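Side-chain contacts in polyketide synthase (Synechococcus sp., PDB 4GOX), which probably transfers a sulfo group from PAPS to its substrate as the sulfotransferase domain of an olefin synthase and binds the product nucleotide adenosine-3',5'-diphosphate: residues T107-A110 / D111-Y115; L139-S142 / E143-D147; F235-A238 / L239-P242. All blocks are in the same frame, centred on the assembly; numbering follows the deposited sequence.

Contact 1: T107-A110 / D111-Y115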
ATOM      1  N   THR A 107      20.488   5.526  -9.620  1.00 57.97           N
ATOM      2  CA  THR A 107      19.333   5.700 -10.484  1.00 55.49           C
ATOM      3  C   THR A 107      18.158   6.395  -9.777  1.00 55.96           C
ATOM      4  O   THR A 107      17.700   5.903  -8.754  1.00 53.84           O
ATOM      5  CB  THR A 107      18.981   4.379 -11.186  1.00 58.10           C
ATOM      6  OG1 THR A 107      20.146   3.915 -11.882  1.00 61.63           O
ATOM      7  CG2 THR A 107      17.828   4.535 -12.160  1.00 55.68           C
ATOM      8  N   PRO A 108      17.695   7.554 -10.312  1.00 52.55           N
ATOM      9  CA  PRO A 108      16.560   8.258  -9.694  1.00 50.39           C
ATOM     10  C   PRO A 108      15.320   7.376  -9.606  1.00 53.03           C
ATOM     11  O   PRO A 108      15.025   6.600 -10.533  1.00 52.43           O
ATOM     12  CB  PRO A 108      16.325   9.438 -10.639  1.00 53.93           C
ATOM     13  CG  PRO A 108      17.640   9.657 -11.321  1.00 61.12           C
ATOM     14  CD  PRO A 108      18.210   8.291 -11.491  1.00 56.01           C
ATOM     15  N   ILE A 109      14.598   7.477  -8.477  1.00 47.57           N
ATOM     16  CA  ILE A 109      13.371   6.709  -8.240  1.00 44.15           C
ATOM     17  C   ILE A 109      12.321   7.001  -9.330  1.00 48.29           C
ATOM     18  O   ILE A 109      11.577   6.092  -9.729  1.00 47.18           O
ATOM     19  CB  ILE A 109      12.902   6.934  -6.775  1.00 46.01           C
ATOM     20  CG1 ILE A 109      13.846   6.270  -5.732  1.00 47.73           C
ATOM     21  CG2 ILE A 109      11.404   6.759  -6.524  1.00 41.33           C
ATOM     22  CD1 ILE A 109      14.011   4.832  -5.697  1.00 49.15           C
ATOM     23  N   ALA A 110      12.317   8.246  -9.851  1.00 46.34           N
ATOM     24  CA  ALA A 110      11.444   8.678 -10.949  1.00 47.66           C
ATOM     25  C   ALA A 110      11.612   7.725 -12.150  1.00 54.05           C
ATOM     26  O   ALA A 110      10.629   7.385 -12.814  1.00 52.98           O
ATOM     27  CB  ALA A 110      11.817  10.094 -11.373  1.00 51.12           C
ATOM     28  N   ASP A 111      12.870   7.300 -12.402  1.00 53.08           N
ATOM     29  CA  ASP A 111      13.262   6.401 -13.487  1.00 53.96           C
ATOM     30  C   ASP A 111      12.814   4.972 -13.244  1.00 56.53           C
ATOM     31  O   ASP A 111      12.414   4.323 -14.203  1.00 57.32           O
ATOM     32  CB  ASP A 111      14.781   6.477 -13.738  1.00 57.66           C
ATOM     33  CG  ASP A 111      15.262   7.791 -14.321  1.00 67.15           C
ATOM     34  OD1 ASP A 111      14.422   8.693 -14.541  1.00 68.69           O
ATOM     35  OD2 ASP A 111      16.470   7.910 -14.582  1.00 78.50           O
ATOM     36  N   ILE A 112      12.854   4.493 -11.968  1.00 50.30           N
ATOM     37  CA  ILE A 112      12.407   3.151 -11.583  1.00 47.91           C
ATOM     38  C   ILE A 112      10.893   3.004 -11.825  1.00 53.67           C
ATOM     39  O   ILE A 112      10.463   1.992 -12.370  1.00 53.73           O
ATOM     40  CB  ILE A 112      12.848   2.756 -10.143  1.00 48.65           C
ATOM     41  CG1 ILE A 112      14.349   3.006  -9.913  1.00 50.42           C
ATOM     42  CG2 ILE A 112      12.475   1.324  -9.796  1.00 46.25           C
ATOM     43  CD1 ILE A 112      15.360   2.184 -10.847  1.00 56.10           C
ATOM     44  N   TYR A 113      10.097   4.037 -11.462  1.00 49.56           N
ATOM     45  CA  TYR A 113       8.661   4.041 -11.713  1.00 47.56           C
ATOM     46  C   TYR A 113       8.375   4.003 -13.216  1.00 53.86           C
ATOM     47  O   TYR A 113       7.574   3.173 -13.637  1.00 55.57           O
ATOM     48  CB  TYR A 113       7.965   5.234 -11.036  1.00 46.06           C
ATOM     49  CG  TYR A 113       7.692   5.029  -9.559  1.00 43.69           C
ATOM     50  CD1 TYR A 113       8.320   5.819  -8.593  1.00 44.07           C
ATOM     51  CD2 TYR A 113       6.773   4.076  -9.126  1.00 42.12           C
ATOM     52  CE1 TYR A 113       8.029   5.669  -7.234  1.00 42.40           C
ATOM     53  CE2 TYR A 113       6.492   3.901  -7.769  1.00 41.21           C
ATOM     54  CZ  TYR A 113       7.108   4.712  -6.828  1.00 42.97           C
ATOM     55  OH  TYR A 113       6.848   4.512  -5.494  1.00 38.86           O
ATOM     56  N   ALA A 114       9.041   4.865 -14.027  1.00 51.50           N
ATOM     57  CA  ALA A 114       8.860   4.911 -15.489  1.00 53.55           C
ATOM     58  C   ALA A 114       9.248   3.574 -16.139  1.00 59.34           C
ATOM     59  O   ALA A 114       8.573   3.124 -17.076  1.00 59.65           O
ATOM     60  CB  ALA A 114       9.661   6.051 -16.100  1.00 56.44           C
ATOM     61  N   TYR A 115      10.289   2.913 -15.586  1.00 55.87           N
ATOM     62  CA  TYR A 115      10.755   1.603 -16.019  1.00 57.13           C
ATOM     63  C   TYR A 115       9.676   0.555 -15.754  1.00 60.36           C
ATOM     64  O   TYR A 115       9.343  -0.207 -16.655  1.00 62.15           O
ATOM     65  CB  TYR A 115      12.030   1.211 -15.260  1.00 58.48           C
ATOM     66  CG  TYR A 115      12.656  -0.086 -15.730  1.00 63.41           C
ATOM     67  CD1 TYR A 115      13.506  -0.116 -16.835  1.00 67.83           C
ATOM     68  CD2 TYR A 115      12.435  -1.279 -15.041  1.00 63.79           C
ATOM     69  CE1 TYR A 115      14.096  -1.304 -17.264  1.00 70.17           C
ATOM     70  CE2 TYR A 115      13.026  -2.473 -15.456  1.00 66.49           C
ATOM     71  CZ  TYR A 115      13.853  -2.481 -16.572  1.00 76.82           C
ATOM     72  OH  TYR A 115      14.460  -3.641 -16.976  1.00 79.26           O
TER
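Pro108 O receives the amide N of Asp111 at the N-terminal end of helix 109-119, a helix of the sulfotransferase domain in which Pro108 holds the N-cap position. The 2.9 Å bond from Asp111 N to Pro108 O is bent, 132° at the hydrogen, and its donor stands above the carbonyl plane. Ile112 N reaches the same oxygen weakly, so one carbonyl serves two amides of the first turn. That weak bond is the first of the i to i+4 series, which is firmer further on: Tyr113 N gives a straighter bond to Ile109 O, 165° at the hydrogen and nearly along the C=O axis, and Ala114 N donates to Ala110 O at 3.2 Å.

The side chains of the turn meet by van der Waals contact, while the hydroxyls of Thr107 and Tyr113 are bonded to other parts of the fold. Thr107 directs its methyl CG2 at Ile112 CD1, 3.7 Å away, and the two side chains cross at about a right angle; OG1 stands beside the backbone N (chi1 -55°), where it bonds to Trp102 O, and CG2 is thereby left anti to that N and faces Ile112. Asp111 lies alongside the Pro108 ring, its OD2 3.6 Å from Pro108 CD, a van der Waals contact. Tyr113 OH is hydrogen-bonded to Asp127 OD1, which fixes the far end of a buried ring whose surroundings include Phe28 of strand 26-30. Ile112 packs on Met64 and Trp102, joining this turn to helices 64-71 and 92-104. Beside the tyrosine ring, the branch methyl of Ile109 does the touching: Ile109 CG2 lies 3.6 Å from Tyr113 CE1 and 3.8 Å from Tyr113 CD1.

Contact 2: L139-S142 / E143-D147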
ATOM      1  N   LEU A 139       4.585  11.086   1.019  1.00 37.01           N
ATOM      2  CA  LEU A 139       3.385  11.243   0.196  1.00 36.42           C
ATOM      3  C   LEU A 139       3.541  12.408  -0.783  1.00 42.45           C
ATOM      4  O   LEU A 139       3.124  12.271  -1.933  1.00 42.39           O
ATOM      5  CB  LEU A 139       2.155  11.495   1.096  1.00 36.45           C
ATOM      6  CG  LEU A 139       1.709  10.355   2.046  1.00 39.02           C
ATOM      7  CD1 LEU A 139       0.386  10.717   2.731  1.00 37.92           C
ATOM      8  CD2 LEU A 139       1.554   9.014   1.299  1.00 37.74           C
ATOM      9  N   ASP A 140       4.148  13.566  -0.328  1.00 38.92           N
ATOM     10  CA  ASP A 140       4.416  14.734  -1.177  1.00 38.53           C
ATOM     11  C   ASP A 140       5.265  14.353  -2.401  1.00 43.87           C
ATOM     12  O   ASP A 140       5.153  15.004  -3.444  1.00 47.86           O
ATOM     13  CB  ASP A 140       5.148  15.846  -0.380  1.00 40.59           C
ATOM     14  CG  ASP A 140       4.279  16.548   0.658  1.00 51.06           C
ATOM     15  OD1 ASP A 140       3.038  16.425   0.583  1.00 50.44           O
ATOM     16  OD2 ASP A 140       4.840  17.210   1.545  1.00 62.88           O
ATOM     17  N   HIS A 141       6.126  13.325  -2.280  1.00 36.94           N
ATOM     18  CA  HIS A 141       6.986  12.900  -3.410  1.00 37.40           C
ATOM     19  C   HIS A 141       6.171  12.459  -4.632  1.00 43.29           C
ATOM     20  O   HIS A 141       6.597  12.684  -5.767  1.00 44.53           O
ATOM     21  CB  HIS A 141       7.911  11.765  -2.986  1.00 36.39           C
ATOM     22  CG  HIS A 141       9.130  11.588  -3.838  1.00 40.33           C
ATOM     23  ND1 HIS A 141       9.890  10.443  -3.754  1.00 41.25           N
ATOM     24  CD2 HIS A 141       9.688  12.418  -4.753  1.00 43.25           C
ATOM     25  CE1 HIS A 141      10.893  10.614  -4.597  1.00 42.36           C
ATOM     26  NE2 HIS A 141      10.819  11.799  -5.207  1.00 43.87           N
ATOM     27  N   SER A 142       4.986  11.869  -4.402  1.00 39.34           N
ATOM     28  CA  SER A 142       4.134  11.375  -5.488  1.00 39.02           C
ATOM     29  C   SER A 142       3.603  12.509  -6.359  1.00 44.37           C
ATOM     30  O   SER A 142       3.709  12.439  -7.581  1.00 45.14           O
ATOM     31  CB  SER A 142       2.995  10.524  -4.943  1.00 40.01           C
ATOM     32  OG  SER A 142       2.156  10.122  -6.013  1.00 46.83           O
ATOM     33  N   GLU A 143       3.069  13.561  -5.737  1.00 40.92           N
ATOM     34  CA  GLU A 143       2.565  14.711  -6.472  1.00 43.28           C
ATOM     35  C   GLU A 143       3.682  15.457  -7.202  1.00 50.97           C
ATOM     36  O   GLU A 143       3.414  16.072  -8.237  1.00 52.60           O
ATOM     37  CB  GLU A 143       1.718  15.628  -5.575  1.00 44.67           C
ATOM     38  CG  GLU A 143       0.379  14.974  -5.229  1.00 49.32           C
ATOM     39  CD  GLU A 143      -0.509  14.700  -6.432  1.00 62.21           C
ATOM     40  OE1 GLU A 143      -0.893  15.675  -7.117  1.00 52.73           O
ATOM     41  OE2 GLU A 143      -0.800  13.514  -6.707  1.00 52.37           O
ATOM     42  N   ILE A 144       4.939  15.345  -6.707  1.00 47.00           N
ATOM     43  CA  ILE A 144       6.109  15.909  -7.376  1.00 49.46           C
ATOM     44  C   ILE A 144       6.463  15.085  -8.632  1.00 53.94           C
ATOM     45  O   ILE A 144       6.729  15.659  -9.685  1.00 57.14           O
ATOM     46  CB  ILE A 144       7.299  16.092  -6.372  1.00 52.80           C
ATOM     47  CG1 ILE A 144       7.131  17.433  -5.606  1.00 55.07           C
ATOM     48  CG2 ILE A 144       8.677  16.049  -7.067  1.00 54.82           C
ATOM     49  CD1 ILE A 144       7.757  17.509  -4.238  1.00 63.87           C
ATOM     50  N   LEU A 145       6.444  13.750  -8.530  1.00 47.96           N
ATOM     51  CA  LEU A 145       6.832  12.850  -9.634  1.00 48.80           C
ATOM     52  C   LEU A 145       5.793  12.593 -10.726  1.00 53.39           C
ATOM     53  O   LEU A 145       6.180  12.364 -11.872  1.00 55.63           O
ATOM     54  CB  LEU A 145       7.295  11.480  -9.095  1.00 46.85           C
ATOM     55  CG  LEU A 145       8.504  11.434  -8.152  1.00 50.86           C
ATOM     56  CD1 LEU A 145       8.650  10.037  -7.559  1.00 49.21           C
ATOM     57  CD2 LEU A 145       9.798  11.880  -8.857  1.00 52.55           C
ATOM     58  N   PHE A 146       4.501  12.575 -10.372  1.00 48.27           N
ATOM     59  CA  PHE A 146       3.416  12.178 -11.277  1.00 48.18           C
ATOM     60  C   PHE A 146       2.335  13.211 -11.518  1.00 54.65           C
ATOM     61  O   PHE A 146       1.951  13.939 -10.600  1.00 53.28           O
ATOM     62  CB  PHE A 146       2.747  10.904 -10.738  1.00 46.52           C
ATOM     63  CG  PHE A 146       3.709   9.798 -10.380  1.00 45.26           C
ATOM     64  CD1 PHE A 146       4.308   9.025 -11.373  1.00 48.45           C
ATOM     65  CD2 PHE A 146       3.978   9.494  -9.049  1.00 42.35           C
ATOM     66  CE1 PHE A 146       5.194   8.001 -11.041  1.00 46.95           C
ATOM     67  CE2 PHE A 146       4.847   8.459  -8.722  1.00 43.01           C
ATOM     68  CZ  PHE A 146       5.457   7.727  -9.719  1.00 42.82           C
ATOM     69  N   ASP A 147       1.777  13.199 -12.737  1.00 53.99           N
ATOM     70  CA  ASP A 147       0.677  14.076 -13.141  1.00 56.37           C
ATOM     71  C   ASP A 147      -0.652  13.466 -12.761  1.00 59.14           C
ATOM     72  O   ASP A 147      -1.555  14.182 -12.333  1.00 59.96           O
ATOM     73  CB  ASP A 147       0.664  14.234 -14.677  1.00 62.11           C
ATOM     74  CG  ASP A 147       1.539  15.321 -15.275  1.00 75.33           C
ATOM     75  OD1 ASP A 147       1.726  15.310 -16.513  1.00 79.27           O
ATOM     76  OD2 ASP A 147       1.976  16.229 -14.516  1.00 79.22           O
TER
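The last turns of helix 136-145 bring Leu145 over the imidazole of His141, one helical turn earlier. Leu145 CD1 sits almost centrally above one ring face, 3.7 Å from the centroid of the His141 ring and 12° off its normal, a CH-pi contact. His141 CG is anti to the backbone N (chi1 -159°), which carries the ring along the helix toward the leucine. The ring is fixed in rotation as well, for His141 ND1 is hydrogen-bonded to Leu59 O and the ring stacks with Trp15. Replacing the imidazole with an alanine here is likely to leave Leu145 CD1 without the flat surface beneath it, Trp15 without its stacking partner and Leu59 O without its donor.

Main-chain bonds run i to i+4 as far as the residue that departs from helical geometry: Leu145 N donates to His141 O at 3.0 Å, and Phe146 N to Ser142 O at 2.9 Å, nearly head-on to the carbonyl. This helix precedes strand 149-155 of the central parallel sheet, in the P-loop-related fold of sulfotransferases, and Ser142 and Phe146 both pack on Phe28 of strand 26-30. Ser142 OG, which bonds to Tyr151 OH, also lies 3.6 Å from Phe146 CD2. That tyrosine hydroxyl is shared with Glu143 OE2, an oxygen that in addition forms a salt bridge with Arg207 NH2. Ile144 CG2 lies at the edge of the His141 ring, near its plane, 4.4 Å from His141 CD2.

Contact 3: F235-A238 / L239-P242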
ATOM      1  N   PHE A 235     -14.641  -4.965 -13.803  1.00 68.58           N
ATOM      2  CA  PHE A 235     -14.534  -5.932 -12.714  1.00 65.58           C
ATOM      3  C   PHE A 235     -14.184  -7.296 -13.332  1.00 70.78           C
ATOM      4  O   PHE A 235     -14.640  -7.611 -14.424  1.00 74.06           O
ATOM      5  CB  PHE A 235     -15.844  -5.999 -11.891  1.00 67.12           C
ATOM      6  CG  PHE A 235     -15.866  -7.089 -10.841  1.00 65.77           C
ATOM      7  CD1 PHE A 235     -15.348  -6.865  -9.572  1.00 63.82           C
ATOM      8  CD2 PHE A 235     -16.390  -8.347 -11.131  1.00 68.69           C
ATOM      9  CE1 PHE A 235     -15.341  -7.884  -8.612  1.00 63.20           C
ATOM     10  CE2 PHE A 235     -16.380  -9.364 -10.173  1.00 69.76           C
ATOM     11  CZ  PHE A 235     -15.865  -9.125  -8.919  1.00 64.10           C
ATOM     12  N   ASP A 236     -13.327  -8.061 -12.654  1.00 65.00           N
ATOM     13  CA  ASP A 236     -12.893  -9.393 -13.065  1.00 65.51           C
ATOM     14  C   ASP A 236     -13.039 -10.281 -11.841  1.00 66.66           C
ATOM     15  O   ASP A 236     -12.655  -9.882 -10.742  1.00 63.61           O
ATOM     16  CB  ASP A 236     -11.425  -9.356 -13.527  1.00 66.43           C
ATOM     17  CG  ASP A 236     -10.931 -10.644 -14.151  1.00 75.01           C
ATOM     18  OD1 ASP A 236     -10.562 -10.623 -15.342  1.00 77.30           O
ATOM     19  OD2 ASP A 236     -10.891 -11.669 -13.442  1.00 81.36           O
ATOM     20  N   GLU A 237     -13.557 -11.488 -12.045  1.00 64.39           N
ATOM     21  CA  GLU A 237     -13.821 -12.495 -11.010  1.00 63.43           C
ATOM     22  C   GLU A 237     -12.591 -12.900 -10.204  1.00 64.92           C
ATOM     23  O   GLU A 237     -12.733 -13.243  -9.030  1.00 63.22           O
ATOM     24  CB  GLU A 237     -14.499 -13.746 -11.613  1.00 67.70           C
ATOM     25  CG  GLU A 237     -15.968 -13.551 -11.953  1.00 76.59           C
ATOM     26  CD  GLU A 237     -16.909 -13.237 -10.803  1.00 89.03           C
ATOM     27  OE1 GLU A 237     -17.799 -12.378 -10.993  1.00 84.85           O
ATOM     28  OE2 GLU A 237     -16.768 -13.854  -9.720  1.00 72.92           O
ATOM     29  N   ALA A 238     -11.392 -12.873 -10.835  1.00 61.72           N
ATOM     30  CA  ALA A 238     -10.112 -13.217 -10.207  1.00 60.63           C
ATOM     31  C   ALA A 238      -9.846 -12.355  -8.972  1.00 61.79           C
ATOM     32  O   ALA A 238      -9.166 -12.808  -8.054  1.00 61.94           O
ATOM     33  CB  ALA A 238      -8.980 -13.058 -11.206  1.00 62.03           C
ATOM     34  N   LEU A 239     -10.423 -11.137  -8.930  1.00 55.68           N
ATOM     35  CA  LEU A 239     -10.302 -10.221  -7.787  1.00 52.55           C
ATOM     36  C   LEU A 239     -10.825 -10.867  -6.514  1.00 54.70           C
ATOM     37  O   LEU A 239     -10.356 -10.532  -5.430  1.00 52.33           O
ATOM     38  CB  LEU A 239     -11.096  -8.928  -8.022  1.00 52.00           C
ATOM     39  CG  LEU A 239     -10.612  -7.966  -9.103  1.00 56.79           C
ATOM     40  CD1 LEU A 239     -11.608  -6.869  -9.290  1.00 57.32           C
ATOM     41  CD2 LEU A 239      -9.251  -7.381  -8.779  1.00 54.99           C
ATOM     42  N   LEU A 240     -11.815 -11.766  -6.644  1.00 51.85           N
ATOM     43  CA  LEU A 240     -12.444 -12.430  -5.503  1.00 52.83           C
ATOM     44  C   LEU A 240     -11.732 -13.703  -5.057  1.00 59.92           C
ATOM     45  O   LEU A 240     -12.162 -14.329  -4.081  1.00 62.05           O
ATOM     46  CB  LEU A 240     -13.937 -12.713  -5.800  1.00 54.91           C
ATOM     47  CG  LEU A 240     -14.826 -11.493  -6.115  1.00 59.60           C
ATOM     48  CD1 LEU A 240     -16.217 -11.926  -6.485  1.00 63.31           C
ATOM     49  CD2 LEU A 240     -14.893 -10.519  -4.935  1.00 59.15           C
ATOM     50  N   ASN A 241     -10.650 -14.092  -5.753  1.00 56.44           N
ATOM     51  CA  ASN A 241      -9.941 -15.329  -5.431  1.00 58.29           C
ATOM     52  C   ASN A 241      -8.458 -15.079  -5.174  1.00 59.59           C
ATOM     53  O   ASN A 241      -7.625 -15.565  -5.945  1.00 60.46           O
ATOM     54  CB  ASN A 241     -10.178 -16.365  -6.535  1.00 65.37           C
ATOM     55  CG  ASN A 241     -11.642 -16.647  -6.769  1.00 84.83           C
ATOM     56  OD1 ASN A 241     -12.267 -17.439  -6.055  1.00 83.93           O
ATOM     57  ND2 ASN A 241     -12.235 -15.951  -7.740  1.00 71.26           N
ATOM     58  N   PRO A 242      -8.110 -14.338  -4.086  1.00 53.16           N
ATOM     59  CA  PRO A 242      -6.698 -14.009  -3.828  1.00 51.13           C
ATOM     60  C   PRO A 242      -5.798 -15.195  -3.559  1.00 58.64           C
ATOM     61  O   PRO A 242      -4.590 -15.090  -3.764  1.00 57.85           O
ATOM     62  CB  PRO A 242      -6.762 -13.074  -2.604  1.00 50.03           C
ATOM     63  CG  PRO A 242      -8.040 -13.313  -1.976  1.00 54.75           C
ATOM     64  CD  PRO A 242      -8.986 -13.692  -3.077  1.00 52.78           C
TER
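Leu239 and Leu240 both touch the ring of Phe235 in a short 3-10 turn, residues 237-240, that follows helix 220-231. An Asx turn opens it: Asp236 OD2 accepts the amide N of Ala238 at 2.9 Å through its anti lone pair. Three i to i+3 bonds wind the turn, with Leu239 N, Leu240 N and Asn241 N donating to Asp236 O, Glu237 O and Ala238 O; in each the donor stands above the carbonyl plane. Ala238, next to Leu239, is thus gripped at both ends of its backbone, its N by the aspartate and its O by two donors, Asn241 N at 3.0 Å from Ala238 O and Arg247 NH2.

The two leucines meet different parts of the phenyl ring. Phe235 CG is anti to the backbone N (chi1 173°), which swings the ring forward to them; there Leu239 CD1 approaches obliquely, 3.8 Å from Phe235 CD1. Leu239 is buried and also packs on Leu44 and Cys228, joining the turn to helices 37-45 and 220-231. Glu237 OE1 forms a salt bridge with Arg221 NH1, while its other oxygen lies against Leu240. Leu240 crosses the phenyl side chain at about a right angle, placing Leu240 CD1 at the ring edge, 3.7 Å from Phe235 CZ.

Contacts 1 and 2 form one packed region, their centres about 13 Å apart. Tyr113 of contact 1 meets Phe146 of contact 2 edge-to-face, with Tyr113 CG 3.5 Å from Phe146 CZ, and Ala110 CB lies 3.7 Å from Leu145 CD2, so helix 109-119 rests directly on the end of helix 136-145. Contact 3 stands apart: its centre is about 30 Å from those of both others, and its nearest atoms are about 19 Å from contact 1 and about 21 Å from contact 2. It is near the nucleotide site, since the side chain of Pro242 lies about 6 Å from the bound adenosine-3',5'-diphosphate and packs on helix 37-45.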